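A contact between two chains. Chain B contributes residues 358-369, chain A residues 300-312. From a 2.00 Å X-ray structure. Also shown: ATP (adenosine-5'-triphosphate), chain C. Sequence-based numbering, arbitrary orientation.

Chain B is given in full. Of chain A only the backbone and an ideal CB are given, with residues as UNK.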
ATOM      1  N   GLY B 358      -5.930   1.755   0.149  1.00 24.65           N
ATOM      2  CA  GLY B 358      -7.382   1.638   0.178  1.00 25.51           C
ATOM      3  C   GLY B 358      -7.894   0.251   0.488  1.00 25.77           C
ATOM      4  O   GLY B 358      -8.993  -0.103   0.102  1.00 26.39           O
ATOM      5  N   LEU B 359      -7.097  -0.550   1.192  1.00 26.35           N
ATOM      6  CA  LEU B 359      -7.473  -1.928   1.494  1.00 25.24           C
ATOM      7  C   LEU B 359      -8.576  -2.077   2.548  1.00 28.02           C
ATOM      8  O   LEU B 359      -8.612  -1.398   3.568  1.00 26.39           O
ATOM      9  CB  LEU B 359      -6.261  -2.756   1.936  1.00 23.80           C
ATOM     10  CG  LEU B 359      -5.168  -3.059   0.909  1.00 22.35           C
ATOM     11  CD1 LEU B 359      -3.906  -3.555   1.609  1.00 22.16           C
ATOM     12  CD2 LEU B 359      -5.645  -4.078  -0.109  1.00 23.70           C
ATOM     13  N   THR B 360      -9.431  -3.047   2.288  1.00 27.98           N
ATOM     14  CA  THR B 360     -10.602  -3.335   3.078  1.00 30.19           C
ATOM     15  C   THR B 360     -10.746  -4.840   3.017  1.00 30.26           C
ATOM     16  O   THR B 360     -10.154  -5.476   2.141  1.00 28.54           O
ATOM     17  CB  THR B 360     -11.787  -2.660   2.380  1.00 32.99           C
ATOM     18  OG1 THR B 360     -12.081  -1.410   3.017  1.00 35.67           O
ATOM     19  CG2 THR B 360     -12.952  -3.522   2.368  1.00 30.76           C
ATOM     20  N   ARG B 361     -11.507  -5.429   3.935  1.00 31.20           N
ATOM     21  CA  ARG B 361     -11.755  -6.861   3.875  1.00 31.93           C
ATOM     22  C   ARG B 361     -12.501  -7.265   2.591  1.00 31.86           C
ATOM     23  O   ARG B 361     -12.492  -8.425   2.205  1.00 36.15           O
ATOM     24  CB  ARG B 361     -12.498  -7.336   5.136  1.00 39.28           C
ATOM     25  CG  ARG B 361     -11.702  -7.150   6.442  1.00 39.71           C
ATOM     26  CD  ARG B 361     -12.645  -7.076   7.677  1.00 45.56           C
ATOM     27  NE  ARG B 361     -13.463  -8.281   7.786  1.00 48.15           N
ATOM     28  CZ  ARG B 361     -14.622  -8.341   8.433  1.00 53.48           C
ATOM     29  NH1 ARG B 361     -15.099  -7.254   9.032  1.00 54.69           N
ATOM     30  NH2 ARG B 361     -15.304  -9.483   8.482  1.00 54.44           N
HETATM   31  N   MSE B 362     -13.129  -6.303   1.929  1.00 33.03           N
HETATM   32  CA  MSE B 362     -13.763  -6.531   0.626  1.00 36.09           C
HETATM   33  C   MSE B 362     -12.740  -6.826  -0.466  1.00 33.96           C
HETATM   34  O   MSE B 362     -13.071  -7.385  -1.507  1.00 36.38           O
HETATM   35  CB  MSE B 362     -14.552  -5.293   0.207  1.00 38.11           C
HETATM   36  CG  MSE B 362     -15.705  -4.974   1.125  1.00 47.75           C
HETATM   37 SE   MSE B 362     -17.093  -6.321   0.907  1.00 84.44          SE
HETATM   38  CE  MSE B 362     -18.033  -5.499  -0.617  1.00 56.58           C
ATOM     39  N   HIS B 363     -11.499  -6.421  -0.229  1.00 31.42           N
ATOM     40  CA  HIS B 363     -10.440  -6.600  -1.216  1.00 29.43           C
ATOM     41  C   HIS B 363      -9.750  -7.942  -1.096  1.00 31.24           C
ATOM     42  O   HIS B 363      -8.917  -8.166  -0.208  1.00 31.50           O
ATOM     43  CB  HIS B 363      -9.439  -5.459  -1.129  1.00 29.24           C
ATOM     44  CG  HIS B 363     -10.033  -4.126  -1.455  1.00 29.96           C
ATOM     45  ND1 HIS B 363     -10.464  -3.249  -0.484  1.00 29.59           N
ATOM     46  CD2 HIS B 363     -10.306  -3.538  -2.643  1.00 27.66           C
ATOM     47  CE1 HIS B 363     -10.967  -2.170  -1.060  1.00 28.94           C
ATOM     48  NE2 HIS B 363     -10.880  -2.321  -2.372  1.00 28.76           N
ATOM     49  N   GLN B 364     -10.098  -8.836  -2.010  1.00 29.32           N
ATOM     50  CA  GLN B 364      -9.508 -10.160  -2.028  1.00 30.10           C
ATOM     51  C   GLN B 364      -8.440 -10.266  -3.122  1.00 28.55           C
ATOM     52  O   GLN B 364      -8.035  -9.262  -3.696  1.00 26.89           O
ATOM     53  CB  GLN B 364     -10.608 -11.200  -2.194  1.00 34.97           C
ATOM     54  CG  GLN B 364     -11.789 -10.927  -1.267  1.00 34.97           C
ATOM     55  CD  GLN B 364     -12.912 -11.937  -1.407  1.00 42.63           C
ATOM     56  OE1 GLN B 364     -12.710 -13.133  -1.226  1.00 42.15           O
ATOM     57  NE2 GLN B 364     -14.113 -11.450  -1.724  1.00 44.37           N
ATOM     58  N   LYS B 365      -7.951 -11.466  -3.381  1.00 29.09           N
ATOM     59  CA  LYS B 365      -6.893 -11.620  -4.373  1.00 29.71           C
ATOM     60  C   LYS B 365      -7.266 -10.965  -5.709  1.00 28.99           C
ATOM     61  O   LYS B 365      -6.449 -10.268  -6.298  1.00 28.31           O
ATOM     62  CB  LYS B 365      -6.548 -13.086  -4.585  1.00 31.36           C
ATOM     63  CG  LYS B 365      -5.410 -13.282  -5.542  1.00 33.85           C
ATOM     64  CD  LYS B 365      -4.136 -13.342  -4.785  1.00 35.76           C
ATOM     65  CE  LYS B 365      -4.101 -14.650  -4.015  1.00 38.34           C
ATOM     66  NZ  LYS B 365      -2.831 -14.771  -3.280  1.00 39.79           N
ATOM     67  N   PRO B 366      -8.508 -11.181  -6.185  1.00 31.39           N
ATOM     68  CA  PRO B 366      -8.949 -10.577  -7.447  1.00 30.11           C
ATOM     69  C   PRO B 366      -8.801  -9.056  -7.478  1.00 27.73           C
ATOM     70  O   PRO B 366      -8.268  -8.515  -8.452  1.00 28.29           O
ATOM     71  CB  PRO B 366     -10.423 -10.995  -7.525  1.00 29.36           C
ATOM     72  CG  PRO B 366     -10.440 -12.308  -6.860  1.00 30.95           C
ATOM     73  CD  PRO B 366      -9.468 -12.198  -5.720  1.00 29.50           C
ATOM     74  N   GLU B 367      -9.226  -8.375  -6.424  1.00 24.94           N
ATOM     75  CA  GLU B 367      -9.092  -6.925  -6.371  1.00 25.83           C
ATOM     76  C   GLU B 367      -7.629  -6.458  -6.411  1.00 25.72           C
ATOM     77  O   GLU B 367      -7.309  -5.433  -7.025  1.00 25.74           O
ATOM     78  CB  GLU B 367      -9.784  -6.377  -5.123  1.00 28.19           C
ATOM     79  CG  GLU B 367     -11.302  -6.250  -5.242  1.00 27.35           C
ATOM     80  CD  GLU B 367     -12.050  -7.583  -5.259  1.00 29.26           C
ATOM     81  OE1 GLU B 367     -11.515  -8.603  -4.772  1.00 28.55           O
ATOM     82  OE2 GLU B 367     -13.199  -7.595  -5.749  1.00 30.64           O
HETATM   83  N   MSE B 368      -6.744  -7.187  -5.737  1.00 24.98           N
HETATM   84  CA  MSE B 368      -5.340  -6.796  -5.697  1.00 23.96           C
HETATM   85  C   MSE B 368      -4.686  -7.065  -7.054  1.00 25.30           C
HETATM   86  O   MSE B 368      -3.967  -6.215  -7.573  1.00 23.25           O
HETATM   87  CB  MSE B 368      -4.588  -7.517  -4.581  1.00 24.41           C
HETATM   88  CG  MSE B 368      -5.088  -7.125  -3.172  1.00 24.91           C
HETATM   89 SE   MSE B 368      -3.951  -7.847  -1.759  1.00 44.86          SE
HETATM   90  CE  MSE B 368      -2.433  -6.585  -1.932  1.00 25.86           C
ATOM     91  N   ALA B 369      -4.938  -8.244  -7.619  1.00 25.44           N
ATOM     92  CA  ALA B 369      -4.453  -8.556  -8.963  1.00 26.20           C
ATOM     93  C   ALA B 369      -4.943  -7.498  -9.959  1.00 25.47           C
ATOM     94  O   ALA B 369      -4.132  -6.926 -10.686  1.00 25.87           O
ATOM     95  CB  ALA B 369      -4.874  -9.956  -9.393  1.00 27.04           C
TER
ATOM     96  N   UNK A 300      -6.157  -9.736  15.018  1.00 22.75           N
ATOM     97  CA  UNK A 300      -6.076 -10.999  14.322  1.00 24.06           C
ATOM     98  C   UNK A 300      -7.003 -11.079  13.130  1.00 25.35           C
ATOM     99  O   UNK A 300      -6.781 -11.888  12.231  1.00 23.09           O
ATOM    100  CB  UNK A 300      -6.384 -12.144  15.289  1.00 24.06           C
ATOM    101  N   UNK A 301      -8.055 -10.258  13.133  1.00 25.08           N
ATOM    102  CA  UNK A 301      -8.985 -10.216  12.012  1.00 25.11           C
ATOM    103  C   UNK A 301      -8.261  -9.830  10.721  1.00 26.12           C
ATOM    104  O   UNK A 301      -8.601 -10.290   9.632  1.00 26.15           O
ATOM    105  CB  UNK A 301     -10.121  -9.232  12.299  1.00 25.11           C
ATOM    106  N   UNK A 302      -7.251  -8.981  10.860  1.00 24.37           N
ATOM    107  CA  UNK A 302      -6.449  -8.545   9.733  1.00 23.01           C
ATOM    108  C   UNK A 302      -5.399  -9.607   9.371  1.00 26.02           C
ATOM    109  O   UNK A 302      -5.114  -9.841   8.197  1.00 24.81           O
ATOM    110  CB  UNK A 302      -5.775  -7.209  10.050  1.00 23.01           C
ATOM    111  N   UNK A 303      -4.853 -10.273  10.381  1.00 24.34           N
ATOM    112  CA  UNK A 303      -4.006 -11.438  10.141  1.00 24.89           C
ATOM    113  C   UNK A 303      -4.770 -12.488   9.338  1.00 26.82           C
ATOM    114  O   UNK A 303      -4.251 -13.065   8.398  1.00 27.21           O
ATOM    115  CB  UNK A 303      -3.515 -12.030  11.464  1.00 24.89           C
ATOM    116  N   UNK A 304      -6.015 -12.722   9.725  1.00 26.74           N
ATOM    117  CA  UNK A 304      -6.880 -13.618   8.992  1.00 28.81           C
ATOM    118  C   UNK A 304      -7.098 -13.168   7.551  1.00 29.87           C
ATOM    119  O   UNK A 304      -6.980 -13.972   6.640  1.00 29.71           O
ATOM    120  CB  UNK A 304      -8.226 -13.739   9.710  1.00 28.81           C
ATOM    121  N   UNK A 305      -7.429 -11.892   7.345  1.00 28.85           N
ATOM    122  CA  UNK A 305      -7.581 -11.370   5.983  1.00 28.15           C
ATOM    123  C   UNK A 305      -6.325 -11.611   5.142  1.00 29.29           C
ATOM    124  O   UNK A 305      -6.420 -12.063   4.001  1.00 29.92           O
ATOM    125  CB  UNK A 305      -7.899  -9.874   6.025  1.00 28.15           C
ATOM    126  N   UNK A 306      -5.157 -11.302   5.700  1.00 27.25           N
ATOM    127  CA  UNK A 306      -3.896 -11.470   4.976  1.00 29.83           C
ATOM    128  C   UNK A 306      -3.604 -12.929   4.646  1.00 32.19           C
ATOM    129  O   UNK A 306      -3.063 -13.230   3.584  1.00 31.99           O
ATOM    130  CB  UNK A 306      -2.742 -10.890   5.796  1.00 29.83           C
ATOM    131  N   UNK A 307      -3.969 -13.818   5.569  1.00 32.29           N
ATOM    132  CA  UNK A 307      -3.728 -15.250   5.426  1.00 34.78           C
ATOM    133  C   UNK A 307      -4.511 -15.804   4.243  1.00 36.00           C
ATOM    134  O   UNK A 307      -3.988 -16.613   3.474  1.00 38.43           O
ATOM    135  CB  UNK A 307      -4.107 -15.992   6.709  1.00 34.78           C
ATOM    136  N   UNK A 308      -5.757 -15.354   4.106  1.00 33.19           N
ATOM    137  CA  UNK A 308      -6.632 -15.786   3.022  1.00 37.55           C
ATOM    138  C   UNK A 308      -6.379 -15.066   1.703  1.00 37.96           C
ATOM    139  O   UNK A 308      -6.666 -15.607   0.638  1.00 41.20           O
ATOM    140  CB  UNK A 308      -8.091 -15.583   3.434  1.00 37.55           C
ATOM    141  N   UNK A 309      -5.875 -13.839   1.772  1.00 34.19           N
ATOM    142  CA  UNK A 309      -5.764 -12.990   0.587  1.00 34.90           C
ATOM    143  C   UNK A 309      -4.384 -13.088  -0.049  1.00 35.67           C
ATOM    144  O   UNK A 309      -4.271 -13.223  -1.263  1.00 32.67           O
ATOM    145  CB  UNK A 309      -6.067 -11.535   0.949  1.00 34.90           C
ATOM    146  N   UNK A 310      -3.343 -13.030   0.776  1.00 32.80           N
ATOM    147  CA  UNK A 310      -1.982 -13.113   0.266  1.00 34.98           C
ATOM    148  C   UNK A 310      -1.708 -14.515  -0.238  1.00 36.69           C
ATOM    149  O   UNK A 310      -0.929 -14.685  -1.162  1.00 37.17           O
ATOM    150  CB  UNK A 310      -0.969 -12.722   1.343  1.00 34.98           C
ATOM    151  N   UNK A 311      -2.358 -15.516   0.357  1.00 37.91           N
ATOM    152  CA  UNK A 311      -2.118 -16.907  -0.042  1.00 41.19           C
ATOM    153  C   UNK A 311      -3.373 -17.563  -0.632  1.00 42.86           C
ATOM    154  O   UNK A 311      -3.625 -17.515  -1.831  1.00 48.12           O
ATOM    155  CB  UNK A 311      -1.629 -17.717   1.160  1.00 41.19           C
ATOM    156  N   UNK A 312      -4.146 -18.192   0.234  1.00 45.44           N
ATOM    157  CA  UNK A 312      -5.384 -18.860  -0.159  1.00 49.86           C
ATOM    158  C   UNK A 312      -6.058 -19.397   1.097  1.00 47.50           C
ATOM    159  O   UNK A 312      -5.451 -19.394   2.175  1.00 48.26           O
ATOM    160  CB  UNK A 312      -5.117 -19.983  -1.163  1.00 49.86           C
TER
HETATM  161  PG  ATP C1760     -12.578 -14.774  22.562  1.00 65.57           P
HETATM  162  O1G ATP C1760     -12.617 -16.176  21.670  1.00 56.62           O
HETATM  163  O2G ATP C1760     -11.826 -15.045  24.018  1.00 54.67           O
HETATM  164  O3G ATP C1760     -13.938 -14.276  22.754  1.00 63.04           O
HETATM  165  PB  ATP C1760     -11.399 -13.802  20.138  1.00 44.19           P
HETATM  166  O1B ATP C1760     -10.611 -12.431  19.687  1.00 40.99           O
HETATM  167  O2B ATP C1760     -12.622 -14.005  19.371  1.00 45.61           O
HETATM  168  O3B ATP C1760     -11.705 -13.624  21.760  1.00 51.75           O
HETATM  169  PA  ATP C1760      -8.851 -15.290  20.009  1.00 34.09           P
HETATM  170  O1A ATP C1760      -8.129 -14.530  21.269  1.00 31.64           O
HETATM  171  O2A ATP C1760      -8.570 -16.720  19.990  1.00 38.60           O
HETATM  172  O3A ATP C1760     -10.502 -15.182  19.931  1.00 41.16           O
HETATM  173  O5' ATP C1760      -8.203 -14.633  18.648  1.00 33.57           O
HETATM  174  C5' ATP C1760      -8.782 -14.964  17.407  1.00 33.08           C
HETATM  175  C4' ATP C1760      -7.789 -14.632  16.320  1.00 31.19           C
HETATM  176  O4' ATP C1760      -6.533 -15.292  16.323  1.00 31.75           O
HETATM  177  C3' ATP C1760      -8.236 -14.499  14.833  1.00 30.05           C
HETATM  178  O3' ATP C1760      -8.574 -13.204  14.433  1.00 30.97           O
HETATM  179  C2' ATP C1760      -7.120 -15.260  14.028  1.00 30.08           C
HETATM  180  O2' ATP C1760      -6.869 -14.698  12.769  1.00 34.10           O
HETATM  181  C1' ATP C1760      -5.989 -15.224  15.033  1.00 33.56           C
HETATM  182  N9  ATP C1760      -5.097 -16.372  14.958  1.00 34.01           N
HETATM  183  C8  ATP C1760      -5.419 -17.680  14.976  1.00 34.49           C
HETATM  184  N7  ATP C1760      -4.192 -18.400  15.007  1.00 33.98           N
HETATM  185  C5  ATP C1760      -3.133 -17.463  15.024  1.00 31.51           C
HETATM  186  C6  ATP C1760      -1.728 -17.611  15.068  1.00 31.96           C
HETATM  187  N6  ATP C1760      -1.151 -18.947  15.140  1.00 31.99           N
HETATM  188  N1  ATP C1760      -0.938 -16.532  15.085  1.00 29.13           N
HETATM  189  C2  ATP C1760      -1.471 -15.263  15.056  1.00 28.71           C
HETATM  190  N3  ATP C1760      -2.848 -15.128  15.012  1.00 28.43           N
HETATM  191  C4  ATP C1760      -3.654 -16.227  14.996  1.00 30.21           C

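Chain A runs as a helix past a chain B segment that leaves a strand, makes a type I turn from Thr B360 to His B363 and enters a second helix. The two helix axes come within 9.6 Å and cross at -63°. Chain A meets chain B mainly through 301, 305 and 309, with Lys B365 reaching the carbonyls beyond.

Position 300 has helical angles, and nothing of chain B lies near its ideal CB. The nucleotide does: a CB here would fall 2.6 Å from ATP O3'. That points to glycine, and Gly A300 is found, its O accepting a hydrogen bond from ATP O2' at 2.9 Å.

At 301 CA-to-CB points toward chain B, but no atom lies within 5.5 Å of the CB, so a short side chain would fall short. The long side chain of Arg B361 offers the flat face of its guanidinium; a long aliphatic chain could cover it, and an acid could pair with its charge. The residue is Ile A301, with chi1 and chi2 both t, which carries CD1 over one face of the guanidinium, 3.8 Å from Arg B361 CZ.

Positions 302, 303 and 304 see little or nothing of chain B, which therefore hardly restricts them. They are Val A302, Phe A303, whose ring has ATP N3 over one face, and Asn A304, whose CB lies 3.5 Å from ATP O2'.

Position 305 is the most telling. Its CB points toward chain B and lies 4.7 Å from Arg B361 CG; beyond are the apolar ends of Leu B359 and Met B368 and the carbonyl oxygen of His B363. A large, mostly apolar side chain with a donor would suit: tryptophan best, though tyrosine, histidine or a long amide might serve in part. Trp A305 fills the place, covered over 104 Å² by chain B. Its NE1 donates to His B363 O at 2.8 Å, with the oxygen near the ring plane, as an indole N-H requires. CH2 packs 3.9 Å from Leu B359 CD1, and CZ2 lies 4.3 Å from the selenium SE of Met B368.

Chain B makes no close contact at 306, 307 and 308 and so hardly restricts them; they hold Ala A306, Arg A307 and Gln A308.

At 309 CA-to-CB runs sideways, and the CB is 4.6 Å from His B363 O and 4.7 Å from Lys B365 N. The close backbone favours a small or beta-branched side chain such as alanine, valine or threonine. Thr A309 sets CG2 3.7 Å from Met B368 SE and 3.8 Å from Gln B364 C, while OG1 donates to Trp A305 O at 2.9 Å within its own helix.

At 310 and 311 CA-to-CB points away, so many side chains would fit, and the backbone does the work: chain B places the Lys B365 amine beside the carbonyls of 309 and 311, near the helix's C-terminal end, where a positive charge is welcome. The residues are Leu A310 and Phe A311. Lys B365 NZ donates to Thr A309 O at 2.9 Å and to Phe A311 O at 3.2 Å. Position 312 makes no contact and is Asp A312.

Chain A 300-312: GIVFNWARQTLFD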
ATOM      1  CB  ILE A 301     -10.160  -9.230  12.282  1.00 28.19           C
ATOM      2  CG1 ILE A 301     -11.233  -9.353  11.201  1.00 31.55           C
ATOM      3  CG2 ILE A 301      -9.667  -7.759  12.382  1.00 24.44           C
ATOM      4  CD1 ILE A 301     -12.609  -8.837  11.661  1.00 37.23           C
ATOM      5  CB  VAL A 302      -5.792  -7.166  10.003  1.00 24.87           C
ATOM      6  CG1 VAL A 302      -4.772  -6.837   8.912  1.00 21.96           C
ATOM      7  CG2 VAL A 302      -6.875  -6.068  10.074  1.00 24.42           C
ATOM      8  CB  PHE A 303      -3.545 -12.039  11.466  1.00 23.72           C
ATOM      9  CG  PHE A 303      -2.749 -13.301  11.315  1.00 24.46           C
ATOM     10  CD1 PHE A 303      -3.373 -14.535  11.338  1.00 25.82           C
ATOM     11  CD2 PHE A 303      -1.371 -13.252  11.116  1.00 25.62           C
ATOM     12  CE1 PHE A 303      -2.646 -15.711  11.198  1.00 28.05           C
ATOM     13  CE2 PHE A 303      -0.636 -14.419  10.982  1.00 25.71           C
ATOM     14  CZ  PHE A 303      -1.279 -15.655  11.016  1.00 27.04           C
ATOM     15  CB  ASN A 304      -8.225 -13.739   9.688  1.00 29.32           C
ATOM     16  CG  ASN A 304      -9.077 -14.847   9.112  1.00 36.12           C
ATOM     17  OD1 ASN A 304     -10.173 -14.599   8.584  1.00 41.26           O
ATOM     18  ND2 ASN A 304      -8.586 -16.076   9.210  1.00 35.14           N
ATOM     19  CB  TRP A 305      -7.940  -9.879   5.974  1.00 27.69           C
ATOM     20  CG  TRP A 305      -7.806  -9.263   4.608  1.00 29.79           C
ATOM     21  CD1 TRP A 305      -8.769  -9.197   3.632  1.00 31.41           C
ATOM     22  CD2 TRP A 305      -6.638  -8.630   4.059  1.00 27.95           C
ATOM     23  NE1 TRP A 305      -8.270  -8.552   2.517  1.00 29.86           N
ATOM     24  CE2 TRP A 305      -6.966  -8.201   2.751  1.00 29.07           C
ATOM     25  CE3 TRP A 305      -5.349  -8.377   4.550  1.00 26.49           C
ATOM     26  CZ2 TRP A 305      -6.050  -7.539   1.927  1.00 26.64           C
ATOM     27  CZ3 TRP A 305      -4.438  -7.722   3.725  1.00 27.28           C
ATOM     28  CH2 TRP A 305      -4.794  -7.310   2.424  1.00 28.19           C
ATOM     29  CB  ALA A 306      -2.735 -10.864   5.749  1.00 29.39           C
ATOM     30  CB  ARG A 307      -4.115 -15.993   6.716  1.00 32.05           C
ATOM     31  CG  ARG A 307      -4.024 -17.502   6.617  1.00 36.05           C
ATOM     32  CD  ARG A 307      -4.406 -18.192   7.923  1.00 36.40           C
ATOM     33  NE  ARG A 307      -5.830 -18.062   8.215  1.00 39.70           N
ATOM     34  CZ  ARG A 307      -6.804 -18.518   7.427  1.00 44.04           C
ATOM     35  NH1 ARG A 307      -6.519 -19.132   6.286  1.00 46.32           N
ATOM     36  NH2 ARG A 307      -8.073 -18.352   7.773  1.00 45.17           N
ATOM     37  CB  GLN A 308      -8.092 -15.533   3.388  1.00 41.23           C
ATOM     38  CG  GLN A 308      -8.654 -16.412   4.496  1.00 45.20           C
ATOM     39  CD  GLN A 308     -10.167 -16.350   4.528  1.00 53.35           C
ATOM     40  OE1 GLN A 308     -10.760 -15.648   5.361  1.00 50.56           O
ATOM     41  NE2 GLN A 308     -10.804 -17.057   3.590  1.00 59.66           N
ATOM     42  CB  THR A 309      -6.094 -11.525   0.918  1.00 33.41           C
ATOM     43  OG1 THR A 309      -7.451 -11.444   1.347  1.00 33.71           O
ATOM     44  CG2 THR A 309      -5.904 -10.623  -0.289  1.00 32.36           C
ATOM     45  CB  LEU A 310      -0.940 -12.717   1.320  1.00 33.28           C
ATOM     46  CG  LEU A 310      -0.754 -11.214   1.538  1.00 35.26           C
ATOM     47  CD1 LEU A 310      -2.100 -10.611   1.786  1.00 40.17           C
ATOM     48  CD2 LEU A 310       0.162 -10.892   2.698  1.00 29.19           C
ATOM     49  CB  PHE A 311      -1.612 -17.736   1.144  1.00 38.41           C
ATOM     50  CG  PHE A 311      -0.318 -17.243   1.746  1.00 38.90           C
ATOM     51  CD1 PHE A 311      -0.317 -16.259   2.721  1.00 36.97           C
ATOM     52  CD2 PHE A 311       0.896 -17.798   1.368  1.00 38.29           C
ATOM     53  CE1 PHE A 311       0.864 -15.821   3.287  1.00 34.73           C
ATOM     54  CE2 PHE A 311       2.085 -17.354   1.933  1.00 38.84           C
ATOM     55  CZ  PHE A 311       2.063 -16.367   2.901  1.00 36.97           C
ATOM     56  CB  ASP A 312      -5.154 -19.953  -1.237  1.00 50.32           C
ATOM     57  CG  ASP A 312      -4.382 -21.172  -0.721  1.00 50.96           C
ATOM     58  OD1 ASP A 312      -4.660 -21.670   0.399  1.00 54.98           O
ATOM     59  OD2 ASP A 312      -3.513 -21.669  -1.466  1.00 52.49           O
TER
HETATM   60  O   HOH W   1      -2.785 -17.422  -4.478  1.00 46.65           O
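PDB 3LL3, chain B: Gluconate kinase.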